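PDB 4MHR: ectoine dioxygenase from Sphingopyxis alaskensis, which catalyses the iron- and 2-oxoglutarate-dependent hydroxylation of L-ectoine to 5-hydroxyectoine, a compatible solute that helps organisms survive extreme osmotic stress. Local coordinates for residues S99-H104 with P289-R294; L113-R118 with A299-E304; V131-S136 with L269-V274; A169-V174 with I245-N250. All coordinates share one frame; numbering follows the deposited sequence.

Contact 1: residues S99-H104 with P289-R294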
loop_
_atom_site.group_PDB
_atom_site.type_symbol
_atom_site.label_atom_id
_atom_site.label_comp_id
_atom_site.label_asym_id
_atom_site.label_seq_id
_atom_site.Cartn_x
_atom_site.Cartn_y
_atom_site.Cartn_z
ATOM N N SER A 99 3.483 -13.496 -3.878
ATOM C CA SER A 99 4.207 -12.259 -3.456
ATOM C C SER A 99 5.701 -12.476 -3.116
ATOM O O SER A 99 6.087 -13.500 -2.523
ATOM C CB SER A 99 3.610 -11.644 -2.198
ATOM O OG SER A 99 2.236 -11.467 -2.308
ATOM N N ILE A 100 6.492 -11.480 -3.484
ATOM C CA ILE A 100 7.870 -11.289 -3.046
ATOM C C ILE A 100 8.001 -9.978 -2.201
ATOM O O ILE A 100 7.761 -8.874 -2.722
ATOM C CB ILE A 100 8.801 -11.198 -4.235
ATOM C CG1 ILE A 100 8.671 -12.391 -5.199
ATOM C CG2 ILE A 100 10.269 -11.109 -3.783
ATOM C CD1 ILE A 100 9.363 -12.165 -6.543
ATOM N N PHE A 101 8.274 -10.131 -0.913
ATOM C CA PHE A 101 8.476 -9.002 0.037
ATOM C C PHE A 101 9.889 -8.474 -0.078
ATOM O O PHE A 101 10.762 -9.160 -0.619
ATOM C CB PHE A 101 8.208 -9.454 1.475
ATOM C CG PHE A 101 6.746 -9.585 1.808
ATOM C CD1 PHE A 101 6.031 -8.500 2.287
ATOM C CD2 PHE A 101 6.068 -10.791 1.618
ATOM C CE1 PHE A 101 4.699 -8.611 2.608
ATOM C CE2 PHE A 101 4.716 -10.898 1.914
ATOM C CZ PHE A 101 4.027 -9.808 2.420
ATOM N N GLU A 102 10.108 -7.246 0.354
ATOM C CA GLU A 102 11.440 -6.628 0.345
ATOM C C GLU A 102 11.997 -6.440 -1.038
ATOM O O GLU A 102 13.240 -6.438 -1.267
ATOM C CB GLU A 102 12.418 -7.433 1.228
ATOM C CG GLU A 102 12.120 -7.350 2.702
ATOM C CD GLU A 102 12.528 -5.955 3.207
ATOM O OE1 GLU A 102 13.739 -5.650 3.158
ATOM O OE2 GLU A 102 11.646 -5.135 3.568
ATOM N N ILE A 103 11.128 -6.233 -2.010
ATOM C CA ILE A 103 11.650 -6.010 -3.351
ATOM C C ILE A 103 12.516 -4.779 -3.502
ATOM O O ILE A 103 13.370 -4.716 -4.394
ATOM C CB ILE A 103 10.602 -5.910 -4.459
ATOM C CG1 ILE A 103 9.496 -4.908 -4.109
ATOM C CG2 ILE A 103 10.041 -7.258 -4.772
ATOM C CD1 ILE A 103 8.580 -4.663 -5.297
ATOM N N HIS A 104 12.267 -3.790 -2.674
ATOM C CA HIS A 104 13.039 -2.587 -2.740
ATOM C C HIS A 104 14.477 -2.865 -2.263
ATOM O O HIS A 104 15.363 -2.118 -2.606
ATOM C CB HIS A 104 12.385 -1.482 -1.889
ATOM C CG HIS A 104 12.520 -1.714 -0.417
ATOM N ND1 HIS A 104 11.858 -2.716 0.250
ATOM C CD2 HIS A 104 13.295 -1.105 0.511
ATOM C CE1 HIS A 104 12.179 -2.690 1.528
ATOM N NE2 HIS A 104 13.039 -1.713 1.711
ATOM N N PRO A 289 7.927 -11.323 11.537
ATOM C CA PRO A 289 9.201 -11.507 10.795
ATOM C C PRO A 289 9.810 -10.232 10.200
ATOM O O PRO A 289 9.069 -9.320 9.783
ATOM C CB PRO A 289 8.808 -12.460 9.660
ATOM C CG PRO A 289 7.665 -13.244 10.208
ATOM C CD PRO A 289 6.895 -12.274 11.068
ATOM N N TRP A 290 11.142 -10.179 10.211
ATOM C CA TRP A 290 11.971 -9.266 9.407
ATOM C C TRP A 290 11.214 -8.528 8.288
ATOM O O TRP A 290 11.071 -7.309 8.300
ATOM C CB TRP A 290 13.102 -10.090 8.725
ATOM C CG TRP A 290 14.505 -9.917 9.256
ATOM C CD1 TRP A 290 15.308 -10.899 9.774
ATOM C CD2 TRP A 290 15.291 -8.706 9.282
ATOM N NE1 TRP A 290 16.532 -10.376 10.137
ATOM C CE2 TRP A 290 16.552 -9.037 9.847
ATOM C CE3 TRP A 290 15.049 -7.376 8.897
ATOM C CZ2 TRP A 290 17.569 -8.086 10.037
ATOM C CZ3 TRP A 290 16.064 -6.425 9.088
ATOM C CH2 TRP A 290 17.308 -6.793 9.655
ATOM N N PHE A 291 10.731 -9.317 7.329
ATOM C CA PHE A 291 10.414 -8.848 5.964
ATOM C C PHE A 291 9.004 -8.186 5.817
ATOM O O PHE A 291 8.679 -7.573 4.761
ATOM C CB PHE A 291 10.610 -10.029 4.948
ATOM C CG PHE A 291 9.779 -11.271 5.249
ATOM C CD1 PHE A 291 10.263 -12.275 6.118
ATOM C CD2 PHE A 291 8.519 -11.451 4.673
ATOM C CE1 PHE A 291 9.493 -13.407 6.410
ATOM C CE2 PHE A 291 7.751 -12.593 4.944
ATOM C CZ PHE A 291 8.244 -13.574 5.807
ATOM N N LEU A 292 8.170 -8.311 6.862
ATOM C CA LEU A 292 6.822 -7.703 6.852
ATOM C C LEU A 292 6.887 -6.234 7.265
ATOM O O LEU A 292 6.004 -5.474 6.909
ATOM C CB LEU A 292 5.837 -8.482 7.749
ATOM C CG LEU A 292 5.710 -9.954 7.291
ATOM C CD1 LEU A 292 4.749 -10.759 8.166
ATOM C CD2 LEU A 292 5.329 -10.073 5.818
ATOM N N ALA A 293 7.948 -5.857 7.995
ATOM C CA ALA A 293 8.010 -4.572 8.672
ATOM C C ALA A 293 9.433 -4.241 9.087
ATOM O O ALA A 293 10.041 -5.002 9.864
ATOM C CB ALA A 293 7.114 -4.608 9.892
ATOM N N ARG A 294 9.966 -3.121 8.576
ATOM C CA ARG A 294 11.331 -2.696 8.929
ATOM C C ARG A 294 11.394 -2.095 10.350
ATOM O O ARG A 294 10.880 -0.978 10.588
ATOM C CB ARG A 294 11.897 -1.704 7.909
ATOM C CG ARG A 294 13.392 -1.436 8.111
ATOM C CD ARG A 294 14.245 -2.601 7.612
ATOM N NE ARG A 294 14.155 -2.734 6.153
ATOM C CZ ARG A 294 14.869 -3.572 5.406
ATOM N NH1 ARG A 294 15.753 -4.405 5.948
ATOM N NH2 ARG A 294 14.693 -3.566 4.101
HETATM O O HOH W 1 9.078 -5.502 2.862
#
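The F101 ring carries the CD2 methyl of L292 over one face, 3.7 Å from the ring centroid in a CH-pi contact offset toward the rim. F291 turns its own edge to the face of F101, an offset edge-to-face pair with planes at 61° and F101 CG in the plane of the F291 ring. In this cupin fold, F101 ends strand 97-101 of the larger sheet, and the loop 289-294 folds back over it. F291 CD2 lies 3.8 Å from F101 CB. The R294 guanidinium has H104 NE2 at its edge, near its plane, while ND1 of the same imidazole is hydrogen-bonded to S136 OG. F101 also lies close to Q135 of the ectoine site, so the loop packs beside the substrate pocket. E102, the N-cap residue before helix 103-106, supplies the charged link. Its chain bends at chi2 (-73°), which turns CD aside, and OE1 forms a salt bridge with R294 NH2 at 2.5 Å. One water lies 2.7 Å from E102 OE2 and 2.8 Å from F291 O.

Contact 2: residues L113-R118 with A299-E304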
loop_
_atom_site.group_PDB
_atom_site.type_symbol
_atom_site.label_atom_id
_atom_site.label_comp_id
_atom_site.label_asym_id
_atom_site.label_seq_id
_atom_site.Cartn_x
_atom_site.Cartn_y
_atom_site.Cartn_z
ATOM N N LEU A 113 12.884 2.429 -8.480
ATOM C CA LEU A 113 11.461 2.845 -8.519
ATOM C C LEU A 113 11.063 3.515 -7.182
ATOM O O LEU A 113 10.556 4.629 -7.169
ATOM C CB LEU A 113 10.560 1.675 -8.866
ATOM C CG LEU A 113 9.053 1.922 -8.829
ATOM C CD1 LEU A 113 8.662 2.887 -9.916
ATOM C CD2 LEU A 113 8.337 0.623 -9.026
ATOM N N ALA A 114 11.393 2.881 -6.061
ATOM C CA ALA A 114 10.943 3.340 -4.800
ATOM C C ALA A 114 11.485 4.711 -4.526
ATOM O O ALA A 114 10.787 5.555 -3.907
ATOM C CB ALA A 114 11.350 2.380 -3.703
ATOM N N ALA A 115 12.721 4.959 -4.986
ATOM C CA ALA A 115 13.433 6.232 -4.714
ATOM C C ALA A 115 13.055 7.301 -5.690
ATOM O O ALA A 115 13.460 8.459 -5.555
ATOM C CB ALA A 115 14.997 6.030 -4.724
ATOM N N ASP A 116 12.347 6.956 -6.741
ATOM C CA ASP A 116 12.127 7.937 -7.768
ATOM C C ASP A 116 11.283 9.136 -7.264
ATOM O O ASP A 116 10.270 8.980 -6.558
ATOM C CB ASP A 116 11.429 7.269 -8.936
ATOM C CG ASP A 116 11.371 8.140 -10.147
ATOM O OD1 ASP A 116 12.295 7.975 -10.973
ATOM O OD2 ASP A 116 10.402 8.945 -10.320
ATOM N N ALA A 117 11.712 10.317 -7.621
ATOM C CA ALA A 117 11.085 11.558 -7.206
ATOM C C ALA A 117 9.571 11.619 -7.518
ATOM O O ALA A 117 8.801 12.185 -6.754
ATOM C CB ALA A 117 11.777 12.714 -7.896
ATOM N N ARG A 118 9.145 11.016 -8.614
ATOM C CA ARG A 118 7.754 11.064 -8.971
ATOM C C ARG A 118 6.924 10.314 -7.922
ATOM O O ARG A 118 5.752 10.598 -7.839
ATOM C CB ARG A 118 7.492 10.458 -10.350
ATOM C CG ARG A 118 7.969 11.304 -11.509
ATOM C CD ARG A 118 8.044 10.488 -12.803
ATOM N NE ARG A 118 9.218 9.639 -12.784
ATOM C CZ ARG A 118 9.689 8.970 -13.838
ATOM N NH1 ARG A 118 9.076 9.032 -15.031
ATOM N NH2 ARG A 118 10.779 8.259 -13.682
ATOM N N ALA A 299 16.958 5.106 8.307
ATOM C CA ALA A 299 17.480 6.301 7.656
ATOM C C ALA A 299 16.563 6.671 6.500
ATOM O O ALA A 299 15.874 5.826 5.940
ATOM C CB ALA A 299 18.897 6.069 7.142
ATOM N N ALA A 300 16.634 7.936 6.136
ATOM C CA ALA A 300 15.815 8.529 5.093
ATOM C C ALA A 300 16.174 7.991 3.716
ATOM O O ALA A 300 17.351 7.871 3.357
ATOM C CB ALA A 300 15.958 10.052 5.121
ATOM N N LEU A 301 15.147 7.618 2.971
ATOM C CA LEU A 301 15.266 7.325 1.571
ATOM C C LEU A 301 15.899 8.504 0.802
ATOM O O LEU A 301 15.511 9.636 0.977
ATOM C CB LEU A 301 13.880 7.019 1.038
ATOM C CG LEU A 301 13.753 6.540 -0.380
ATOM C CD1 LEU A 301 14.440 5.168 -0.608
ATOM C CD2 LEU A 301 12.260 6.465 -0.668
ATOM N N ARG A 302 16.881 8.242 -0.051
ATOM C CA ARG A 302 17.498 9.333 -0.856
ATOM C C ARG A 302 16.731 9.368 -2.140
ATOM O O ARG A 302 16.549 8.343 -2.704
ATOM C CB ARG A 302 18.968 8.973 -1.170
ATOM C CG ARG A 302 19.716 9.978 -2.003
ATOM C CD ARG A 302 20.343 9.307 -3.212
ATOM N NE ARG A 302 21.540 9.989 -3.701
ATOM C CZ ARG A 302 21.535 11.093 -4.431
ATOM N NH1 ARG A 302 20.382 11.675 -4.779
ATOM N NH2 ARG A 302 22.687 11.626 -4.822
ATOM N N VAL A 303 16.260 10.534 -2.584
ATOM C CA VAL A 303 15.464 10.633 -3.776
ATOM C C VAL A 303 16.282 10.700 -5.060
ATOM O O VAL A 303 17.211 11.493 -5.157
ATOM C CB VAL A 303 14.538 11.872 -3.702
ATOM C CG1 VAL A 303 13.674 12.015 -4.943
ATOM C CG2 VAL A 303 13.703 11.812 -2.431
ATOM N N GLU A 304 15.866 9.964 -6.093
ATOM C CA GLU A 304 16.555 10.014 -7.399
ATOM C C GLU A 304 15.694 10.687 -8.418
ATOM O O GLU A 304 14.504 10.502 -8.442
ATOM C CB GLU A 304 16.856 8.616 -7.889
ATOM C CG GLU A 304 17.568 7.784 -6.861
ATOM C CD GLU A 304 19.058 8.062 -6.888
ATOM O OE1 GLU A 304 19.503 8.869 -7.743
ATOM O OE2 GLU A 304 19.755 7.501 -6.046
#
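A115 O accepts from, and A117 N donates to, the backbone of E304, forming a single beta bridge between D116 and E304 at the junction of helices 108-115 and 117-127. The touching parts run 57° apart, and the pairing of the C-terminal loop 299-304 with the junction is limited to this one bridge. E304 N donates to A115 O at 2.9 Å, almost straight at 170° although the donor stands above the carbonyl plane. A117 N gives its bond to E304 O, also 2.9 Å, nearly along the C=O axis. V303 CA and D116 CA add C-H...O contacts to A115 O and E304 O respectively.

The side chains fill in around this bridge. V303 CG1, anti to its backbone N (chi1 -180°), presses on A117 at 3.5 Å from CA, tighter than usual van der Waals contact, and at 3.6 Å from CB. A115 CB sits 3.4 Å from R302 O and also meets CG of E304. L301 reaches the end of the first helix with CD2, which lies beside A114 O; that carbonyl accepts from Y271 OH on strand 264-273.

D116, whose CB points away from 299-304, caps the second helix as its N-cap residue, OD2 accepting from R118 N. R118 also grips it side-on, NH2 to OD1 and NE to OD2, while R112 forms a second salt bridge at OD1. The two donors to D116 OD2 arrive from opposite faces of the carboxylate, R118 NE at 2.8 Å and R118 N at 3.0 Å.

Contact 3: residues V131-S136 with L269-V274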
loop_
_atom_site.group_PDB
_atom_site.type_symbol
_atom_site.label_atom_id
_atom_site.label_comp_id
_atom_site.label_asym_id
_atom_site.label_seq_id
_atom_site.Cartn_x
_atom_site.Cartn_y
_atom_site.Cartn_z
ATOM N N VAL A 131 11.132 10.192 4.458
ATOM C CA VAL A 131 10.416 8.891 4.484
ATOM C C VAL A 131 11.359 7.713 4.297
ATOM O O VAL A 131 12.472 7.874 3.812
ATOM C CB VAL A 131 9.381 8.816 3.338
ATOM C CG1 VAL A 131 8.289 9.808 3.559
ATOM C CG2 VAL A 131 10.025 9.102 2.005
ATOM N N TYR A 132 10.899 6.533 4.654
ATOM C CA TYR A 132 11.652 5.328 4.371
ATOM C C TYR A 132 10.628 4.253 4.013
ATOM O O TYR A 132 9.386 4.460 4.151
ATOM C CB TYR A 132 12.523 4.955 5.592
ATOM C CG TYR A 132 11.705 4.406 6.734
ATOM C CD1 TYR A 132 11.009 5.248 7.597
ATOM C CD2 TYR A 132 11.584 3.073 6.922
ATOM C CE1 TYR A 132 10.258 4.744 8.598
ATOM C CE2 TYR A 132 10.792 2.547 7.959
ATOM C CZ TYR A 132 10.154 3.396 8.779
ATOM O OH TYR A 132 9.346 2.957 9.802
ATOM N N ILE A 133 11.132 3.147 3.470
ATOM C CA ILE A 133 10.305 2.013 3.039
ATOM C C ILE A 133 9.990 1.121 4.203
ATOM O O ILE A 133 10.871 0.485 4.710
ATOM C CB ILE A 133 10.931 1.205 1.882
ATOM C CG1 ILE A 133 11.201 2.137 0.691
ATOM C CG2 ILE A 133 9.989 0.066 1.467
ATOM C CD1 ILE A 133 9.965 2.848 0.163
ATOM N N HIS A 134 8.736 1.129 4.672
ATOM C CA HIS A 134 8.316 0.259 5.788
ATOM C C HIS A 134 8.199 -1.209 5.293
ATOM O O HIS A 134 8.456 -2.146 6.007
ATOM C CB HIS A 134 6.982 0.769 6.367
ATOM C CG HIS A 134 6.227 -0.223 7.204
ATOM N ND1 HIS A 134 6.532 -0.493 8.526
ATOM C CD2 HIS A 134 5.112 -0.944 6.922
ATOM C CE1 HIS A 134 5.646 -1.343 9.019
ATOM N NE2 HIS A 134 4.776 -1.636 8.066
ATOM N N GLN A 135 7.759 -1.385 4.065
ATOM C CA GLN A 135 7.496 -2.708 3.511
ATOM C C GLN A 135 7.374 -2.499 2.050
ATOM O O GLN A 135 6.867 -1.458 1.624
ATOM C CB GLN A 135 6.156 -3.219 4.022
ATOM C CG GLN A 135 5.744 -4.564 3.436
ATOM C CD GLN A 135 4.324 -4.902 3.823
ATOM O OE1 GLN A 135 3.364 -4.706 3.035
ATOM N NE2 GLN A 135 4.161 -5.344 5.052
ATOM N N SER A 136 7.737 -3.496 1.260
ATOM C CA SER A 136 7.476 -3.529 -0.180
ATOM C C SER A 136 7.084 -4.930 -0.625
ATOM O O SER A 136 7.410 -5.930 0.061
ATOM C CB SER A 136 8.667 -3.052 -0.972
ATOM O OG SER A 136 9.782 -3.925 -0.915
ATOM N N LEU A 269 4.552 -0.329 -2.652
ATOM C CA LEU A 269 5.576 0.349 -1.835
ATOM C C LEU A 269 4.919 1.058 -0.664
ATOM O O LEU A 269 4.014 1.844 -0.893
ATOM C CB LEU A 269 6.318 1.342 -2.702
ATOM C CG LEU A 269 6.995 0.787 -3.959
ATOM C CD1 LEU A 269 7.528 1.877 -4.863
ATOM C CD2 LEU A 269 8.160 -0.108 -3.535
ATOM N N VAL A 270 5.322 0.755 0.570
ATOM C CA VAL A 270 4.833 1.452 1.723
ATOM C C VAL A 270 5.869 2.448 2.218
ATOM O O VAL A 270 6.961 2.072 2.679
ATOM C CB VAL A 270 4.425 0.493 2.860
ATOM C CG1 VAL A 270 3.852 1.259 4.052
ATOM C CG2 VAL A 270 3.423 -0.557 2.358
ATOM N N TYR A 271 5.488 3.726 2.188
ATOM C CA TYR A 271 6.338 4.840 2.683
ATOM C C TYR A 271 5.866 5.192 4.072
ATOM O O TYR A 271 4.663 5.370 4.317
ATOM C CB TYR A 271 6.231 6.038 1.727
ATOM C CG TYR A 271 6.756 5.840 0.351
ATOM C CD1 TYR A 271 8.088 6.182 0.022
ATOM C CD2 TYR A 271 5.972 5.294 -0.650
ATOM C CE1 TYR A 271 8.576 6.017 -1.294
ATOM C CE2 TYR A 271 6.473 5.094 -1.953
ATOM C CZ TYR A 271 7.786 5.419 -2.244
ATOM O OH TYR A 271 8.261 5.249 -3.509
ATOM N N ASN A 272 6.779 5.261 5.015
ATOM C CA ASN A 272 6.501 5.766 6.354
ATOM C C ASN A 272 7.350 7.023 6.672
ATOM O O ASN A 272 8.449 7.131 6.218
ATOM C CB ASN A 272 6.735 4.681 7.398
ATOM C CG ASN A 272 6.152 5.058 8.787
ATOM O OD1 ASN A 272 5.172 5.811 8.921
ATOM N ND2 ASN A 272 6.727 4.475 9.836
ATOM N N ALA A 273 6.827 7.957 7.460
ATOM C CA ALA A 273 7.619 9.098 7.886
ATOM C C ALA A 273 8.722 8.569 8.828
ATOM O O ALA A 273 8.464 7.695 9.704
ATOM C CB ALA A 273 6.733 10.132 8.625
ATOM N N VAL A 274 9.928 9.077 8.667
ATOM C CA VAL A 274 11.039 8.677 9.614
ATOM C C VAL A 274 10.721 8.977 11.083
ATOM O O VAL A 274 11.101 8.199 11.923
ATOM C CB VAL A 274 12.425 9.251 9.208
ATOM C CG1 VAL A 274 12.857 8.809 7.822
ATOM C CG2 VAL A 274 12.394 10.786 9.256
#
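Y132 and N272 are joined twice, through backbone and through side chain, in an antiparallel strand pair of the larger cupin sheet. Among the backbone bonds, Y132 N gives to N272 O at 3.0 Å, and N272 N gives to Y132 O at 2.9 Å. Beyond them strand 131-141 turns a corner at H134; even there H134 N reaches V270 O at 2.8 Å, and V270 N donates to Q135 O. The axes of strands 131-133 and 269-273 run at 142°, well short of strictly antiparallel. CA-H...O contacts, such as I133 CA to V270 O, fill the intervals between the stronger bonds.

The polar side-chain bond runs from N272 ND2 to Y132 OH, 3.0 Å and 165° at the hydrogen, with the hydroxyl near the plane of the amide. The two side chains lie side by side, pointing the same way, and N272 OD1 accepts from N276.

Apolar contact marks the face carrying I133 and Y271. I133 CD1 rests over the tyrosine ring, 4.0 Å from its centroid in a CH-pi contact, while V131 CG2 approaches Y271 CD1. At the corner, H134 CD2 meets V270 CG1 at 3.8 Å, and both residues touch W158, important for stabilising ectoine.

Two unlike faces follow. One, largely apolar where I133 and Y271 meet, is backed by helix 117-127, its buried hydroxyls satisfied as Y271 OH bonds A114 O and S136 OG bonds H104 ND1. The other lines the substrate side, where Q135, which binds L-ectoine, is probably steadied by the bond from NE2 to L292 O.

Contact 4: residues A169-V174 with I245-N250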
loop_
_atom_site.group_PDB
_atom_site.type_symbol
_atom_site.label_atom_id
_atom_site.label_comp_id
_atom_site.label_asym_id
_atom_site.label_seq_id
_atom_site.Cartn_x
_atom_site.Cartn_y
_atom_site.Cartn_z
ATOM N N ALA A 169 1.656 7.060 7.327
ATOM C CA ALA A 169 2.216 6.200 6.302
ATOM C C ALA A 169 1.265 6.095 5.149
ATOM O O ALA A 169 0.042 6.282 5.292
ATOM C CB ALA A 169 2.537 4.792 6.842
ATOM N N LEU A 170 1.809 5.782 3.985
ATOM C CA LEU A 170 0.953 5.533 2.845
ATOM C C LEU A 170 1.480 4.454 1.939
ATOM O O LEU A 170 2.721 4.132 1.941
ATOM C CB LEU A 170 0.741 6.777 2.055
ATOM C CG LEU A 170 1.916 7.455 1.447
ATOM C CD1 LEU A 170 2.284 6.850 0.119
ATOM C CD2 LEU A 170 1.483 8.864 1.136
ATOM N N SER A 171 0.562 3.873 1.173
ATOM C CA SER A 171 0.953 2.846 0.197
ATOM C C SER A 171 0.814 3.342 -1.210
ATOM O O SER A 171 -0.110 4.142 -1.543
ATOM C CB SER A 171 0.081 1.620 0.364
ATOM O OG SER A 171 0.229 1.185 1.714
ATOM N N MET A 172 1.761 2.965 -2.034
ATOM C CA MET A 172 1.594 3.132 -3.477
ATOM C C MET A 172 1.596 1.808 -4.268
ATOM O O MET A 172 2.515 0.980 -4.109
ATOM C CB MET A 172 2.686 3.984 -4.011
ATOM C CG MET A 172 2.904 5.212 -3.239
ATOM S SD MET A 172 3.731 6.436 -4.247
ATOM C CE MET A 172 4.141 7.548 -2.953
ATOM N N SER A 173 0.559 1.591 -5.097
ATOM C CA SER A 173 0.445 0.412 -5.954
ATOM C C SER A 173 0.750 0.847 -7.378
ATOM O O SER A 173 0.016 1.653 -7.944
ATOM C CB SER A 173 -0.939 -0.238 -5.815
ATOM O OG SER A 173 -0.990 -1.391 -6.669
ATOM N N VAL A 174 1.891 0.431 -7.934
ATOM C CA VAL A 174 2.223 0.727 -9.342
ATOM C C VAL A 174 1.754 -0.459 -10.174
ATOM O O VAL A 174 2.275 -1.582 -10.016
ATOM C CB VAL A 174 3.739 0.832 -9.499
ATOM C CG1 VAL A 174 4.156 1.137 -10.911
ATOM C CG2 VAL A 174 4.302 1.774 -8.511
ATOM N N ILE A 245 -1.661 3.988 -7.794
ATOM C CA ILE A 245 -2.811 4.181 -6.898
ATOM C C ILE A 245 -2.192 4.435 -5.535
ATOM O O ILE A 245 -1.386 3.611 -5.058
ATOM C CB ILE A 245 -3.774 2.981 -6.835
ATOM C CG1 ILE A 245 -4.380 2.760 -8.209
ATOM C CG2 ILE A 245 -4.885 3.293 -5.890
ATOM C CD1 ILE A 245 -5.128 1.462 -8.278
ATOM N N LEU A 246 -2.434 5.625 -4.971
ATOM C CA LEU A 246 -1.792 5.979 -3.678
ATOM C C LEU A 246 -2.889 5.954 -2.609
ATOM O O LEU A 246 -3.987 6.531 -2.813
ATOM C CB LEU A 246 -1.281 7.378 -3.662
ATOM C CG LEU A 246 0.000 7.783 -4.301
ATOM C CD1 LEU A 246 -0.216 7.850 -5.802
ATOM C CD2 LEU A 246 0.431 9.106 -3.745
ATOM N N PHE A 247 -2.630 5.323 -1.488
ATOM C CA PHE A 247 -3.658 5.296 -0.433
ATOM C C PHE A 247 -3.116 5.385 0.982
ATOM O O PHE A 247 -2.021 4.869 1.298
ATOM C CB PHE A 247 -4.672 4.188 -0.658
ATOM C CG PHE A 247 -4.137 2.798 -0.692
ATOM C CD1 PHE A 247 -3.613 2.276 -1.850
ATOM C CD2 PHE A 247 -4.212 1.965 0.447
ATOM C CE1 PHE A 247 -3.126 0.966 -1.894
ATOM C CE2 PHE A 247 -3.746 0.632 0.417
ATOM C CZ PHE A 247 -3.227 0.112 -0.759
ATOM N N ASP A 248 -3.869 6.125 1.811
ATOM C CA ASP A 248 -3.579 6.313 3.217
ATOM C C ASP A 248 -3.530 4.965 3.924
ATOM O O ASP A 248 -4.324 4.042 3.634
ATOM C CB ASP A 248 -4.634 7.187 3.845
ATOM C CG ASP A 248 -4.411 7.397 5.329
ATOM O OD1 ASP A 248 -3.553 8.239 5.704
ATOM O OD2 ASP A 248 -5.112 6.714 6.111
ATOM N N CYS A 249 -2.610 4.870 4.869
ATOM C CA CYS A 249 -2.449 3.672 5.662
ATOM C C CYS A 249 -3.698 3.092 6.321
ATOM O O CYS A 249 -3.799 1.874 6.443
ATOM C CB CYS A 249 -1.397 3.898 6.762
ATOM S SG CYS A 249 -1.845 5.119 7.996
ATOM N N ASN A 250 -4.679 3.936 6.643
ATOM C CA ASN A 250 -5.848 3.489 7.320
ATOM C C ASN A 250 -7.099 3.347 6.422
ATOM O O ASN A 250 -8.207 3.205 6.928
ATOM C CB ASN A 250 -6.145 4.407 8.492
ATOM C CG ASN A 250 -7.263 3.851 9.398
ATOM O OD1 ASN A 250 -7.236 2.700 9.850
ATOM N ND2 ASN A 250 -8.232 4.670 9.647
HETATM O O HOH W 2 -1.345 8.701 4.305
#
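Neighbouring antiparallel strands of the cupin's double-stranded beta-helix meet here, with S171 and F247 facing the iron site and M172 and L246 turned the opposite way. S171 N donates to F247 O at 2.8 Å and F247 N answers to S171 O; S173 and I245 exchange the same two bonds. S171 CB lies over one face of the F247 ring, 3.9 Å from the centroid and only 16° off the normal. The same ring meets H253, an iron ligand, and S171 touches D154 and W158. On the other face M172 and L246 lie side by side, M172 SD 4.0 Å from L246 CG, against helix 117-127. Where strand 244-248 ends, C249 N still reaches A169 O at 3.0 Å. A water donates both to that carbonyl and, at 2.7 Å, to D248 OD1. D248 OD2 accepts from N250 N at 2.9 Å, closing an Asx turn, and forms a salt bridge with R26. The strand pair thus lies beside D154 and H253, which together with H152 make up the facial triad of two histidines and one carboxylate that binds iron in this cupin-fold dioxygenase.

How the contacts relate
Read from the N terminus, the chain illustrates how nested closures build a cupin. Residues 99-104, 113-118, 131-136 and 169-174 come in turn as the first halves of contacts 1 to 4. Contact 4 closes first, at 245-250, and lies nested within contact 3, which closes at 269-274. Both sit inside the loops of contacts 1 and 2, which cross, because 289-294 returns before 299-304. Contacts 3 and 4 join neighbouring strands of one sheet, with M172 N bonded to L269 O and Y271 N to L170 O. The C-terminal segment then packs back on the sheet and helices: contact 1 fastens it beside strand 97-101, and contact 2 to the junction of two helices, with L301 N reaching V131 O.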